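Local coordinates for protein NADH-rubredoxin oxidoreductase (Clostridium acetobutylicum, PDB 3KLJ) that catalyses the FAD-dependent transfer of electrons from NADH to rubredoxin, which passes them on to dioxygen-scavenging enzymes, at residues A[11-16]-A[106-111]; A[49-54]-A[128-133]; A[182-187]-A[319-324]. All coordinates share one frame; numbering follows the deposited sequence.

Interaction 1 (A[11-16]-A[106-111]). With FAD (flavin-adenine dinucleotide), chain B.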
loop_
_atom_site.group_PDB
_atom_site.type_symbol
_atom_site.label_atom_id
_atom_site.label_comp_id
_atom_site.label_asym_id
_atom_site.label_seq_id
_atom_site.Cartn_x
_atom_site.Cartn_y
_atom_site.Cartn_z
ATOM N N LYS A 11 -27.781 7.456 -7.584
ATOM C CA LYS A 11 -27.051 8.179 -8.625
ATOM C C LYS A 11 -25.606 7.667 -8.669
ATOM O O LYS A 11 -25.163 7.096 -9.674
ATOM C CB LYS A 11 -27.075 9.694 -8.365
ATOM C CG LYS A 11 -28.254 10.474 -8.967
ATOM C CD LYS A 11 -29.571 10.185 -8.270
ATOM C CE LYS A 11 -30.465 11.421 -8.231
ATOM N NZ LYS A 11 -30.625 12.050 -9.572
ATOM N N ILE A 12 -24.887 7.871 -7.562
ATOM C CA ILE A 12 -23.491 7.446 -7.445
ATOM C C ILE A 12 -23.363 6.238 -6.529
ATOM O O ILE A 12 -23.675 6.310 -5.327
ATOM C CB ILE A 12 -22.579 8.586 -6.935
ATOM C CG1 ILE A 12 -22.787 9.851 -7.783
ATOM C CG2 ILE A 12 -21.114 8.132 -6.897
ATOM C CD1 ILE A 12 -21.722 10.874 -7.598
ATOM N N LEU A 13 -22.920 5.133 -7.122
ATOM C CA LEU A 13 -22.616 3.916 -6.392
ATOM C C LEU A 13 -21.112 3.814 -6.212
ATOM O O LEU A 13 -20.361 3.853 -7.187
ATOM C CB LEU A 13 -23.089 2.687 -7.156
ATOM C CG LEU A 13 -23.780 1.570 -6.373
ATOM C CD1 LEU A 13 -23.478 0.189 -6.960
ATOM C CD2 LEU A 13 -23.498 1.618 -4.874
ATOM N N ILE A 14 -20.690 3.684 -4.958
ATOM C CA ILE A 14 -19.282 3.526 -4.625
ATOM C C ILE A 14 -19.036 2.114 -4.101
ATOM O O ILE A 14 -19.552 1.722 -3.042
ATOM C CB ILE A 14 -18.822 4.605 -3.619
ATOM C CG1 ILE A 14 -18.907 5.991 -4.267
ATOM C CG2 ILE A 14 -17.398 4.342 -3.132
ATOM C CD1 ILE A 14 -18.685 7.124 -3.304
ATOM N N LEU A 15 -18.247 1.359 -4.859
ATOM C CA LEU A 15 -17.937 -0.026 -4.552
ATOM C C LEU A 15 -16.632 -0.117 -3.756
ATOM O O LEU A 15 -15.530 -0.053 -4.323
ATOM C CB LEU A 15 -17.864 -0.827 -5.858
ATOM C CG LEU A 15 -18.122 -2.332 -5.843
ATOM C CD1 LEU A 15 -18.362 -2.874 -7.281
ATOM C CD2 LEU A 15 -16.977 -3.084 -5.154
ATOM N N GLY A 16 -16.776 -0.259 -2.439
ATOM C CA GLY A 16 -15.668 -0.286 -1.498
ATOM C C GLY A 16 -15.617 0.990 -0.672
ATOM O O GLY A 16 -15.666 2.093 -1.224
ATOM N N GLU A 106 -26.394 5.193 -11.620
ATOM C CA GLU A 106 -26.200 6.010 -12.819
ATOM C C GLU A 106 -24.693 6.068 -13.105
ATOM O O GLU A 106 -24.259 5.962 -14.254
ATOM C CB GLU A 106 -26.779 7.417 -12.644
ATOM C CG GLU A 106 -28.250 7.456 -12.221
ATOM C CD GLU A 106 -28.846 8.865 -12.253
ATOM O OE1 GLU A 106 -28.135 9.805 -12.676
ATOM O OE2 GLU A 106 -30.027 9.032 -11.857
ATOM N N LYS A 107 -23.906 6.244 -12.048
ATOM C CA LYS A 107 -22.450 6.136 -12.125
ATOM C C LYS A 107 -21.892 5.200 -11.060
ATOM O O LYS A 107 -22.366 5.191 -9.917
ATOM C CB LYS A 107 -21.795 7.510 -12.003
ATOM C CG LYS A 107 -21.502 8.144 -13.342
ATOM C CD LYS A 107 -22.414 9.274 -13.658
ATOM C CE LYS A 107 -21.969 9.907 -14.963
ATOM N NZ LYS A 107 -22.822 11.074 -15.293
ATOM N N LEU A 108 -20.891 4.410 -11.452
ATOM C CA LEU A 108 -20.254 3.447 -10.570
ATOM C C LEU A 108 -18.789 3.813 -10.363
ATOM O O LEU A 108 -18.038 3.993 -11.328
ATOM C CB LEU A 108 -20.369 2.023 -11.148
ATOM C CG LEU A 108 -19.750 0.868 -10.341
ATOM C CD1 LEU A 108 -20.450 0.684 -8.993
ATOM C CD2 LEU A 108 -19.741 -0.446 -11.112
ATOM N N ILE A 109 -18.382 3.928 -9.103
ATOM C CA ILE A 109 -16.979 4.165 -8.788
ATOM C C ILE A 109 -16.433 2.932 -8.079
ATOM O O ILE A 109 -16.887 2.597 -6.977
ATOM C CB ILE A 109 -16.808 5.408 -7.898
ATOM C CG1 ILE A 109 -17.343 6.658 -8.622
ATOM C CG2 ILE A 109 -15.351 5.575 -7.468
ATOM C CD1 ILE A 109 -17.358 7.909 -7.754
ATOM N N ILE A 110 -15.488 2.249 -8.719
ATOM C CA ILE A 110 -14.866 1.052 -8.132
ATOM C C ILE A 110 -13.636 1.423 -7.295
ATOM O O ILE A 110 -12.616 1.903 -7.821
ATOM C CB ILE A 110 -14.478 0.008 -9.217
ATOM C CG1 ILE A 110 -15.700 -0.389 -10.044
ATOM C CG2 ILE A 110 -13.835 -1.224 -8.571
ATOM C CD1 ILE A 110 -15.363 -1.183 -11.330
ATOM N N ALA A 111 -13.742 1.187 -5.990
ATOM C CA ALA A 111 -12.707 1.563 -5.037
ATOM C C ALA A 111 -12.456 0.392 -4.066
ATOM O O ALA A 111 -12.438 0.559 -2.848
ATOM C CB ALA A 111 -13.132 2.834 -4.293
HETATM P PA FAD B . -8.704 -0.143 0.730
HETATM O O1A FAD B . -8.250 -1.576 0.645
HETATM O O2A FAD B . -8.088 0.598 1.892
HETATM O O5B FAD B . -10.296 -0.092 0.829
HETATM C C5B FAD B . -11.104 -0.842 -0.059
HETATM C C4B FAD B . -12.355 -1.323 0.678
HETATM O O4B FAD B . -13.232 -1.972 -0.241
HETATM C C3B FAD B . -12.004 -2.351 1.750
HETATM O O3B FAD B . -12.604 -1.967 2.976
HETATM C C2B FAD B . -12.575 -3.662 1.243
HETATM O O2B FAD B . -13.094 -4.464 2.280
HETATM C C1B FAD B . -13.687 -3.194 0.315
HETATM N N9A FAD B . -14.024 -4.166 -0.742
HETATM C C8A FAD B . -13.175 -5.014 -1.401
HETATM N N7A FAD B . -13.893 -5.733 -2.296
HETATM C C5A FAD B . -15.186 -5.354 -2.225
HETATM C C6A FAD B . -16.328 -5.773 -2.909
HETATM N N6A FAD B . -16.304 -6.898 -3.625
HETATM N N1A FAD B . -17.543 -5.186 -2.601
HETATM C C2A FAD B . -17.628 -4.202 -1.633
HETATM N N3A FAD B . -16.493 -3.802 -0.953
HETATM C C4A FAD B . -15.286 -4.367 -1.249
HETATM N N1 FAD B . 0.168 3.337 2.262
HETATM C C2 FAD B . 1.049 4.396 2.307
HETATM O O2 FAD B . 1.031 5.230 1.418
HETATM N N3 FAD B . 1.932 4.539 3.357
HETATM C C4 FAD B . 1.950 3.609 4.369
HETATM O O4 FAD B . 2.762 3.758 5.286
HETATM C C4X FAD B . 1.070 2.518 4.332
HETATM N N5 FAD B . 1.061 1.570 5.344
HETATM C C5X FAD B . 0.186 0.501 5.302
HETATM C C6 FAD B . 0.187 -0.455 6.326
HETATM C C7 FAD B . -0.716 -1.529 6.274
HETATM C C7M FAD B . -0.719 -2.557 7.367
HETATM C C8 FAD B . -1.602 -1.649 5.203
HETATM C C8M FAD B . -2.578 -2.796 5.118
HETATM C C9 FAD B . -1.593 -0.699 4.189
HETATM C C9A FAD B . -0.705 0.380 4.236
HETATM N N10 FAD B . -0.707 1.333 3.219
HETATM C C10 FAD B . 0.174 2.395 3.268
HETATM C "C1'" FAD B . -1.642 1.194 2.062
HETATM C "C2'" FAD B . -2.882 2.050 2.205
HETATM O "O2'" FAD B . -3.624 1.577 3.311
HETATM C "C3'" FAD B . -3.679 1.899 0.925
HETATM O "O3'" FAD B . -2.961 2.478 -0.150
HETATM C "C4'" FAD B . -5.049 2.552 0.991
HETATM O "O4'" FAD B . -5.797 2.032 2.082
HETATM C "C5'" FAD B . -5.794 2.235 -0.299
HETATM O "O5'" FAD B . -7.117 2.678 -0.138
HETATM P P FAD B . -8.266 2.077 -1.056
HETATM O O1P FAD B . -9.574 2.770 -0.713
HETATM O O2P FAD B . -7.892 2.145 -2.516
HETATM O O3P FAD B . -8.327 0.504 -0.694
#
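Leu108 holds CG anti to its backbone N (chi1 -180°), and chi2 of 64° then turns CD1 to within 3.7 Å of Leu13 CD1, the two leucine side chains running alongside each other in the same direction. On the other face of the sheet, Ile109 keeps CG1 anti to its own carbonyl carbon, and its extended CD1 reaches Ile12 CG2 at 3.9 Å. Between these two layers of apolar contact, strands 12-15 and 107-110 run parallel, their axes 19° apart. Leu13 and Leu15 bond through both N and O, so backbone links step regularly along the pair, as in Leu13 N to Lys107 O (2.8 Å) and Ile109 N to Leu13 O (2.8 Å). At the start, Lys11 O accepts two donors, Glu106 N and Lys107 N. Branched Ile12, Ile14 and Ile109 suit an extended backbone and fill the face covered by alanines of helix 19-28, whose small side chains permit close approach. At the far end Leu15 CD2 comes 3.4 Å from adenine N1A of FAD. Gly16 CA meets ribose O4B at 3.2 Å; a side chain there would run into Ala111 O, and the backbone angles themselves call for glycine. A central parallel strand followed directly by a glycine at the dinucleotide is consistent with the Rossmann-type GxGxxG motif, here in the FAD-binding domain.

Interaction 2 (A[49-54]-A[128-133]). With FAD (flavin-adenine dinucleotide), chain B.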
loop_
_atom_site.group_PDB
_atom_site.type_symbol
_atom_site.label_atom_id
_atom_site.label_comp_id
_atom_site.label_asym_id
_atom_site.label_seq_id
_atom_site.Cartn_x
_atom_site.Cartn_y
_atom_site.Cartn_z
ATOM N N PRO A 49 -3.292 2.654 7.012
ATOM C CA PRO A 49 -1.877 2.601 7.419
ATOM C C PRO A 49 -1.609 2.673 8.921
ATOM O O PRO A 49 -0.483 2.397 9.338
ATOM C CB PRO A 49 -1.251 3.815 6.702
ATOM C CG PRO A 49 -2.102 3.973 5.455
ATOM C CD PRO A 49 -3.509 3.675 5.964
ATOM N N ARG A 50 -2.616 3.007 9.727
ATOM C CA ARG A 50 -2.398 3.102 11.170
ATOM C C ARG A 50 -2.747 1.802 11.901
ATOM O O ARG A 50 -2.762 1.778 13.120
ATOM C CB ARG A 50 -3.146 4.291 11.789
ATOM C CG ARG A 50 -3.014 5.558 11.000
ATOM C CD ARG A 50 -2.733 6.760 11.842
ATOM N NE ARG A 50 -3.897 7.250 12.552
ATOM C CZ ARG A 50 -4.030 7.267 13.878
ATOM N NH1 ARG A 50 -3.073 6.808 14.665
ATOM N NH2 ARG A 50 -5.135 7.745 14.414
ATOM N N LEU A 51 -3.001 0.729 11.148
ATOM C CA LEU A 51 -3.306 -0.577 11.740
ATOM C C LEU A 51 -2.201 -1.051 12.697
ATOM O O LEU A 51 -2.481 -1.715 13.698
ATOM C CB LEU A 51 -3.612 -1.625 10.655
ATOM C CG LEU A 51 -5.014 -1.543 10.026
ATOM C CD1 LEU A 51 -5.155 -2.515 8.867
ATOM C CD2 LEU A 51 -6.125 -1.781 11.055
ATOM N N ASN A 52 -0.955 -0.683 12.404
ATOM C CA ASN A 52 0.160 -1.009 13.285
ATOM C C ASN A 52 -0.006 -0.408 14.684
ATOM O O ASN A 52 0.492 -0.959 15.656
ATOM C CB ASN A 52 1.493 -0.601 12.650
ATOM C CG ASN A 52 1.970 -1.605 11.611
ATOM O OD1 ASN A 52 1.920 -2.813 11.840
ATOM N ND2 ASN A 52 2.430 -1.111 10.466
ATOM N N GLU A 53 -0.735 0.706 14.777
ATOM C CA GLU A 53 -0.997 1.372 16.059
ATOM C C GLU A 53 -2.066 0.673 16.897
ATOM O O GLU A 53 -2.081 0.795 18.130
ATOM C CB GLU A 53 -1.373 2.837 15.850
ATOM C CG GLU A 53 -0.287 3.651 15.178
ATOM C CD GLU A 53 -0.623 5.119 15.108
ATOM O OE1 GLU A 53 -0.923 5.721 16.163
ATOM O OE2 GLU A 53 -0.581 5.680 13.990
ATOM N N ILE A 54 -2.959 -0.044 16.225
ATOM C CA ILE A 54 -3.931 -0.902 16.897
ATOM C C ILE A 54 -3.151 -1.948 17.702
ATOM O O ILE A 54 -3.462 -2.222 18.861
ATOM C CB ILE A 54 -4.894 -1.599 15.868
ATOM C CG1 ILE A 54 -5.605 -0.571 14.972
ATOM C CG2 ILE A 54 -5.874 -2.541 16.566
ATOM C CD1 ILE A 54 -6.382 0.511 15.707
ATOM N N PHE A 128 -1.441 -15.810 9.272
ATOM C CA PHE A 128 -2.101 -14.526 9.370
ATOM C C PHE A 128 -1.492 -13.562 8.369
ATOM O O PHE A 128 -0.338 -13.721 7.947
ATOM C CB PHE A 128 -1.957 -13.957 10.786
ATOM C CG PHE A 128 -2.611 -14.806 11.844
ATOM C CD1 PHE A 128 -1.891 -15.793 12.501
ATOM C CD2 PHE A 128 -3.958 -14.638 12.156
ATOM C CE1 PHE A 128 -2.502 -16.595 13.466
ATOM C CE2 PHE A 128 -4.579 -15.434 13.126
ATOM C CZ PHE A 128 -3.849 -16.409 13.777
ATOM N N SER A 129 -2.282 -12.577 7.970
ATOM C CA SER A 129 -1.725 -11.381 7.350
ATOM C C SER A 129 -2.443 -10.154 7.852
ATOM O O SER A 129 -3.549 -10.238 8.376
ATOM C CB SER A 129 -1.738 -11.443 5.820
ATOM O OG SER A 129 -2.791 -12.221 5.327
ATOM N N LEU A 130 -1.785 -9.015 7.707
ATOM C CA LEU A 130 -2.331 -7.771 8.174
ATOM C C LEU A 130 -2.802 -6.958 6.977
ATOM O O LEU A 130 -1.991 -6.382 6.240
ATOM C CB LEU A 130 -1.278 -7.004 8.984
ATOM C CG LEU A 130 -1.655 -5.627 9.528
ATOM C CD1 LEU A 130 -2.879 -5.734 10.439
ATOM C CD2 LEU A 130 -0.470 -4.996 10.261
ATOM N N TYR A 131 -4.113 -6.938 6.781
ATOM C CA TYR A 131 -4.729 -6.042 5.817
ATOM C C TYR A 131 -5.816 -5.207 6.488
ATOM O O TYR A 131 -5.849 -3.985 6.325
ATOM C CB TYR A 131 -5.302 -6.784 4.597
ATOM C CG TYR A 131 -5.561 -5.806 3.471
ATOM C CD1 TYR A 131 -4.521 -5.403 2.636
ATOM C CD2 TYR A 131 -6.822 -5.231 3.286
ATOM C CE1 TYR A 131 -4.724 -4.472 1.631
ATOM C CE2 TYR A 131 -7.038 -4.298 2.282
ATOM C CZ TYR A 131 -5.974 -3.922 1.459
ATOM O OH TYR A 131 -6.153 -3.008 0.444
ATOM N N SER A 132 -6.679 -5.876 7.254
ATOM C CA SER A 132 -7.892 -5.271 7.807
ATOM C C SER A 132 -7.818 -5.049 9.311
ATOM O O SER A 132 -6.939 -5.587 9.984
ATOM C CB SER A 132 -9.081 -6.166 7.513
ATOM O OG SER A 132 -8.974 -7.355 8.267
ATOM N N TYR A 133 -8.756 -4.267 9.840
ATOM C CA TYR A 133 -8.841 -4.076 11.292
ATOM C C TYR A 133 -9.053 -5.406 12.018
ATOM O O TYR A 133 -8.449 -5.645 13.059
ATOM C CB TYR A 133 -9.938 -3.077 11.654
ATOM C CG TYR A 133 -10.110 -2.887 13.148
ATOM C CD1 TYR A 133 -9.189 -2.140 13.888
ATOM C CD2 TYR A 133 -11.190 -3.467 13.828
ATOM C CE1 TYR A 133 -9.338 -1.969 15.269
ATOM C CE2 TYR A 133 -11.346 -3.299 15.215
ATOM C CZ TYR A 133 -10.418 -2.551 15.920
ATOM O OH TYR A 133 -10.562 -2.370 17.280
HETATM P PA FAD B . -8.704 -0.143 0.730
HETATM O O1A FAD B . -8.250 -1.576 0.645
HETATM O O2A FAD B . -8.088 0.598 1.892
HETATM O O5B FAD B . -10.296 -0.092 0.829
HETATM C C5B FAD B . -11.104 -0.842 -0.059
HETATM C C4B FAD B . -12.355 -1.323 0.678
HETATM O O4B FAD B . -13.232 -1.972 -0.241
HETATM C C3B FAD B . -12.004 -2.351 1.750
HETATM O O3B FAD B . -12.604 -1.967 2.976
HETATM C C2B FAD B . -12.575 -3.662 1.243
HETATM O O2B FAD B . -13.094 -4.464 2.280
HETATM C C1B FAD B . -13.687 -3.194 0.315
HETATM N N9A FAD B . -14.024 -4.166 -0.742
HETATM C C8A FAD B . -13.175 -5.014 -1.401
HETATM N N7A FAD B . -13.893 -5.733 -2.296
HETATM C C5A FAD B . -15.186 -5.354 -2.225
HETATM C C6A FAD B . -16.328 -5.773 -2.909
HETATM N N6A FAD B . -16.304 -6.898 -3.625
HETATM N N1A FAD B . -17.543 -5.186 -2.601
HETATM C C2A FAD B . -17.628 -4.202 -1.633
HETATM N N3A FAD B . -16.493 -3.802 -0.953
HETATM C C4A FAD B . -15.286 -4.367 -1.249
HETATM N N1 FAD B . 0.168 3.337 2.262
HETATM C C2 FAD B . 1.049 4.396 2.307
HETATM O O2 FAD B . 1.031 5.230 1.418
HETATM N N3 FAD B . 1.932 4.539 3.357
HETATM C C4 FAD B . 1.950 3.609 4.369
HETATM O O4 FAD B . 2.762 3.758 5.286
HETATM C C4X FAD B . 1.070 2.518 4.332
HETATM N N5 FAD B . 1.061 1.570 5.344
HETATM C C5X FAD B . 0.186 0.501 5.302
HETATM C C6 FAD B . 0.187 -0.455 6.326
HETATM C C7 FAD B . -0.716 -1.529 6.274
HETATM C C7M FAD B . -0.719 -2.557 7.367
HETATM C C8 FAD B . -1.602 -1.649 5.203
HETATM C C8M FAD B . -2.578 -2.796 5.118
HETATM C C9 FAD B . -1.593 -0.699 4.189
HETATM C C9A FAD B . -0.705 0.380 4.236
HETATM N N10 FAD B . -0.707 1.333 3.219
HETATM C C10 FAD B . 0.174 2.395 3.268
HETATM C "C1'" FAD B . -1.642 1.194 2.062
HETATM C "C2'" FAD B . -2.882 2.050 2.205
HETATM O "O2'" FAD B . -3.624 1.577 3.311
HETATM C "C3'" FAD B . -3.679 1.899 0.925
HETATM O "O3'" FAD B . -2.961 2.478 -0.150
HETATM C "C4'" FAD B . -5.049 2.552 0.991
HETATM O "O4'" FAD B . -5.797 2.032 2.082
HETATM C "C5'" FAD B . -5.794 2.235 -0.299
HETATM O "O5'" FAD B . -7.117 2.678 -0.138
HETATM P P FAD B . -8.266 2.077 -1.056
HETATM O O1P FAD B . -9.574 2.770 -0.713
HETATM O O2P FAD B . -7.892 2.145 -2.516
HETATM O O3P FAD B . -8.327 0.504 -0.694
#
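This is an apolar contact between domains, beside the flavin: the first turn of helix 51-56, from the FAD-binding domain, packs on the loop that leads into helix 133-146 of the NADH-binding domain. Leu51 does most of the work. Its CG stands anti to the carbonyl carbon (chi1 -78°), and the two methyls divide between neighbouring parts of the loop: CD1 comes to 3.0 Å from Tyr131 O, an unusually short approach, while CD2 lies 3.6 Å from Tyr133 CA. Leucine suits the place because its forked end lets one side chain touch two parts of the loop. One turn on, Ile54 crosses Tyr133 at about a right angle, CG2 reaching CE1 at 3.7 Å, with CD1 at the ring edge. Both segments also meet the cofactor. Pro49 CB sits 3.5 Å from flavin N5, and Leu130 CD2 lies 3.8 Å from the ring methyl C7M. Tyr131 points away from 49-54, and its OH donates a short hydrogen bond of 2.5 Å to phosphate O1A, with that oxygen in the plane of the phenol ring. Arg48, which itself binds FAD, also bonds to Tyr131 O. Ser132 caps the start of helix 133-146, Leu130 rests on Ala136 and Ile139 of that helix and on Leu161 of helix 156-168, and Phe128 pairs with strand 222-225.

Interaction 3 (A[182-187]-A[319-324])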
loop_
_atom_site.group_PDB
_atom_site.type_symbol
_atom_site.label_atom_id
_atom_site.label_comp_id
_atom_site.label_asym_id
_atom_site.label_seq_id
_atom_site.Cartn_x
_atom_site.Cartn_y
_atom_site.Cartn_z
ATOM N N LEU A 182 14.239 -5.826 1.698
ATOM C CA LEU A 182 13.846 -4.635 0.945
ATOM C C LEU A 182 14.487 -4.578 -0.442
ATOM O O LEU A 182 14.927 -3.519 -0.894
ATOM C CB LEU A 182 14.187 -3.375 1.750
ATOM C CG LEU A 182 13.029 -2.412 2.014
ATOM C CD1 LEU A 182 12.080 -3.072 3.005
ATOM C CD2 LEU A 182 13.557 -1.075 2.549
ATOM N N GLU A 183 14.510 -5.722 -1.120
ATOM C CA GLU A 183 15.254 -5.869 -2.371
ATOM C C GLU A 183 14.680 -5.066 -3.542
ATOM O O GLU A 183 15.319 -4.945 -4.589
ATOM C CB GLU A 183 15.383 -7.353 -2.747
ATOM C CG GLU A 183 14.185 -7.914 -3.510
ATOM C CD GLU A 183 13.045 -8.378 -2.611
ATOM O OE1 GLU A 183 13.037 -8.055 -1.397
ATOM O OE2 GLU A 183 12.153 -9.088 -3.135
ATOM N N ARG A 184 13.476 -4.528 -3.369
ATOM C CA ARG A 184 12.844 -3.687 -4.387
ATOM C C ARG A 184 13.261 -2.229 -4.229
ATOM O O ARG A 184 13.140 -1.444 -5.162
ATOM C CB ARG A 184 11.314 -3.766 -4.314
ATOM C CG ARG A 184 10.731 -5.175 -4.282
ATOM C CD ARG A 184 9.245 -5.118 -3.983
ATOM N NE ARG A 184 8.440 -5.071 -5.201
ATOM C CZ ARG A 184 8.822 -5.583 -6.366
ATOM N NH1 ARG A 184 9.999 -6.189 -6.474
ATOM N NH2 ARG A 184 8.022 -5.499 -7.424
ATOM N N GLN A 185 13.742 -1.869 -3.039
ATOM C CA GLN A 185 14.061 -0.464 -2.733
ATOM C C GLN A 185 15.548 -0.212 -2.530
ATOM O O GLN A 185 16.017 0.919 -2.657
ATOM C CB GLN A 185 13.289 0.001 -1.491
ATOM C CG GLN A 185 11.896 0.535 -1.813
ATOM C CD GLN A 185 10.801 -0.464 -1.551
ATOM O OE1 GLN A 185 10.943 -1.369 -0.726
ATOM N NE2 GLN A 185 9.680 -0.291 -2.235
ATOM N N LEU A 186 16.278 -1.279 -2.214
ATOM C CA LEU A 186 17.687 -1.190 -1.850
ATOM C C LEU A 186 18.526 -2.148 -2.684
ATOM O O LEU A 186 18.048 -3.224 -3.069
ATOM C CB LEU A 186 17.837 -1.562 -0.371
ATOM C CG LEU A 186 17.964 -0.512 0.741
ATOM C CD1 LEU A 186 17.793 0.944 0.282
ATOM C CD2 LEU A 186 17.104 -0.840 1.958
ATOM N N ASP A 187 19.777 -1.778 -2.949
ATOM C CA ASP A 187 20.753 -2.761 -3.443
ATOM C C ASP A 187 21.165 -3.686 -2.300
ATOM O O ASP A 187 20.684 -3.532 -1.167
ATOM C CB ASP A 187 21.963 -2.106 -4.146
ATOM C CG ASP A 187 22.819 -1.226 -3.220
ATOM O OD1 ASP A 187 24.007 -1.023 -3.560
ATOM O OD2 ASP A 187 22.338 -0.733 -2.176
ATOM N N ASP A 319 14.185 2.390 -10.650
ATOM C CA ASP A 319 14.381 0.943 -10.680
ATOM C C ASP A 319 15.729 0.530 -10.080
ATOM O O ASP A 319 16.716 0.376 -10.799
ATOM C CB ASP A 319 14.236 0.428 -12.122
ATOM C CG ASP A 319 14.485 -1.070 -12.248
ATOM O OD1 ASP A 319 14.006 -1.844 -11.387
ATOM O OD2 ASP A 319 15.155 -1.476 -13.223
ATOM N N ILE A 320 15.755 0.361 -8.759
ATOM C CA ILE A 320 16.950 -0.105 -8.045
ATOM C C ILE A 320 17.207 -1.599 -8.284
ATOM O O ILE A 320 18.343 -2.009 -8.533
ATOM C CB ILE A 320 16.859 0.163 -6.510
ATOM C CG1 ILE A 320 16.778 1.663 -6.200
ATOM C CG2 ILE A 320 18.043 -0.450 -5.774
ATOM C CD1 ILE A 320 18.118 2.410 -6.234
ATOM N N GLU A 321 16.152 -2.409 -8.214
ATOM C CA GLU A 321 16.308 -3.871 -8.205
ATOM C C GLU A 321 17.012 -4.457 -9.440
ATOM O O GLU A 321 17.897 -5.308 -9.306
ATOM C CB GLU A 321 14.961 -4.565 -7.979
ATOM C CG GLU A 321 15.083 -6.065 -7.719
ATOM C CD GLU A 321 13.745 -6.756 -7.518
ATOM O OE1 GLU A 321 13.753 -7.919 -7.061
ATOM O OE2 GLU A 321 12.691 -6.147 -7.813
ATOM N N ASN A 322 16.621 -4.009 -10.630
ATOM C CA ASN A 322 17.175 -4.560 -11.870
ATOM C C ASN A 322 17.988 -3.545 -12.678
ATOM O O ASN A 322 18.171 -3.701 -13.888
ATOM C CB ASN A 322 16.057 -5.150 -12.738
ATOM C CG ASN A 322 15.252 -6.217 -12.019
ATOM O OD1 ASN A 322 14.024 -6.233 -12.103
ATOM N ND2 ASN A 322 15.939 -7.117 -11.313
ATOM N N ASN A 323 18.481 -2.510 -12.006
ATOM C CA ASN A 323 19.211 -1.454 -12.697
ATOM C C ASN A 323 20.493 -1.955 -13.346
ATOM O O ASN A 323 21.265 -2.702 -12.730
ATOM C CB ASN A 323 19.514 -0.285 -11.763
ATOM C CG ASN A 323 19.598 1.038 -12.499
ATOM O OD1 ASN A 323 20.548 1.292 -13.240
ATOM N ND2 ASN A 323 18.595 1.888 -12.304
ATOM N N LYS A 324 20.684 -1.571 -14.605
ATOM C CA LYS A 324 21.942 -1.772 -15.313
ATOM C C LYS A 324 22.561 -0.394 -15.552
ATOM O O LYS A 324 22.403 0.185 -16.631
ATOM C CB LYS A 324 21.723 -2.513 -16.637
ATOM C CG LYS A 324 21.286 -3.967 -16.482
ATOM C CD LYS A 324 22.431 -4.887 -16.048
ATOM C CE LYS A 324 23.264 -5.353 -17.241
ATOM N NZ LYS A 324 24.064 -6.578 -16.935
HETATM O O HOH W 1 13.689 -1.416 -7.607
#
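Ile320 and Glu321 do the touching in 319-324, and Asp319, just ahead of them, helps shape the turn that presents them: its O accepts Asn323 ND2 at 2.8 Å, and OD1 makes a weak bond to Asn322 N. Ile320 opens the type I turn that ends at Asn323. With CG2 anti to its backbone N, Ile320 brings that methyl 3.6 Å from Asp187 N, while CG1 lies 3.7 Å from Gln185 O. A branched apolar residue suits this place, since it also packs on Ala349 of strand 346-353. The turn belongs to the C-terminal domain, in the loop between two strands of its antiparallel sheet, whereas 182-187 leads into helix 188-199 of the NADH-binding domain; the contact thus joins two domains of the glutathione-reductase-like fold, away from the FAD site. Next comes Glu321, whose N donates to a water at 2.7 Å; the same water donates to Arg184 O at a very short 2.5 Å, bridging the backbones. The extended Glu321 side chain runs past Glu183 O, with CG 3.3 Å away, and ends with OE2 at 3.0 Å from Arg184 NH1, a salt bridge in one of the two modelled conformers of Arg184. The carboxylate and guanidinium planes stand 86° apart. The salt bridge probably offsets the repulsion between Glu321 and Glu183, whose OE2 is 4.4 Å from Glu321 OE1. Beyond Asn322, Asn323 turns to the sheet, where ND2 also bonds to Asp348.

From the N terminus, strand 12-15 comes first, and interaction 1 closes a long loop when the chain returns as strand 107-110, next to the central strand 12-15 of the FAD-binding sheet. Within that loop lies 49-54, whose partner 128-133 comes only after 106-111, so interactions 1 and 2 cross. Both touch FAD, interaction 1 at the adenosine end and interaction 2 at the flavin and a phosphate, and the second ties the FAD-binding domain to the NADH-binding domain. Interaction 3 follows in series, closing a loop from 182-187 to 319-324 and joining the NADH-binding and C-terminal domains. Its centre lies about 37 Å from that of interaction 1, across the chain's centre.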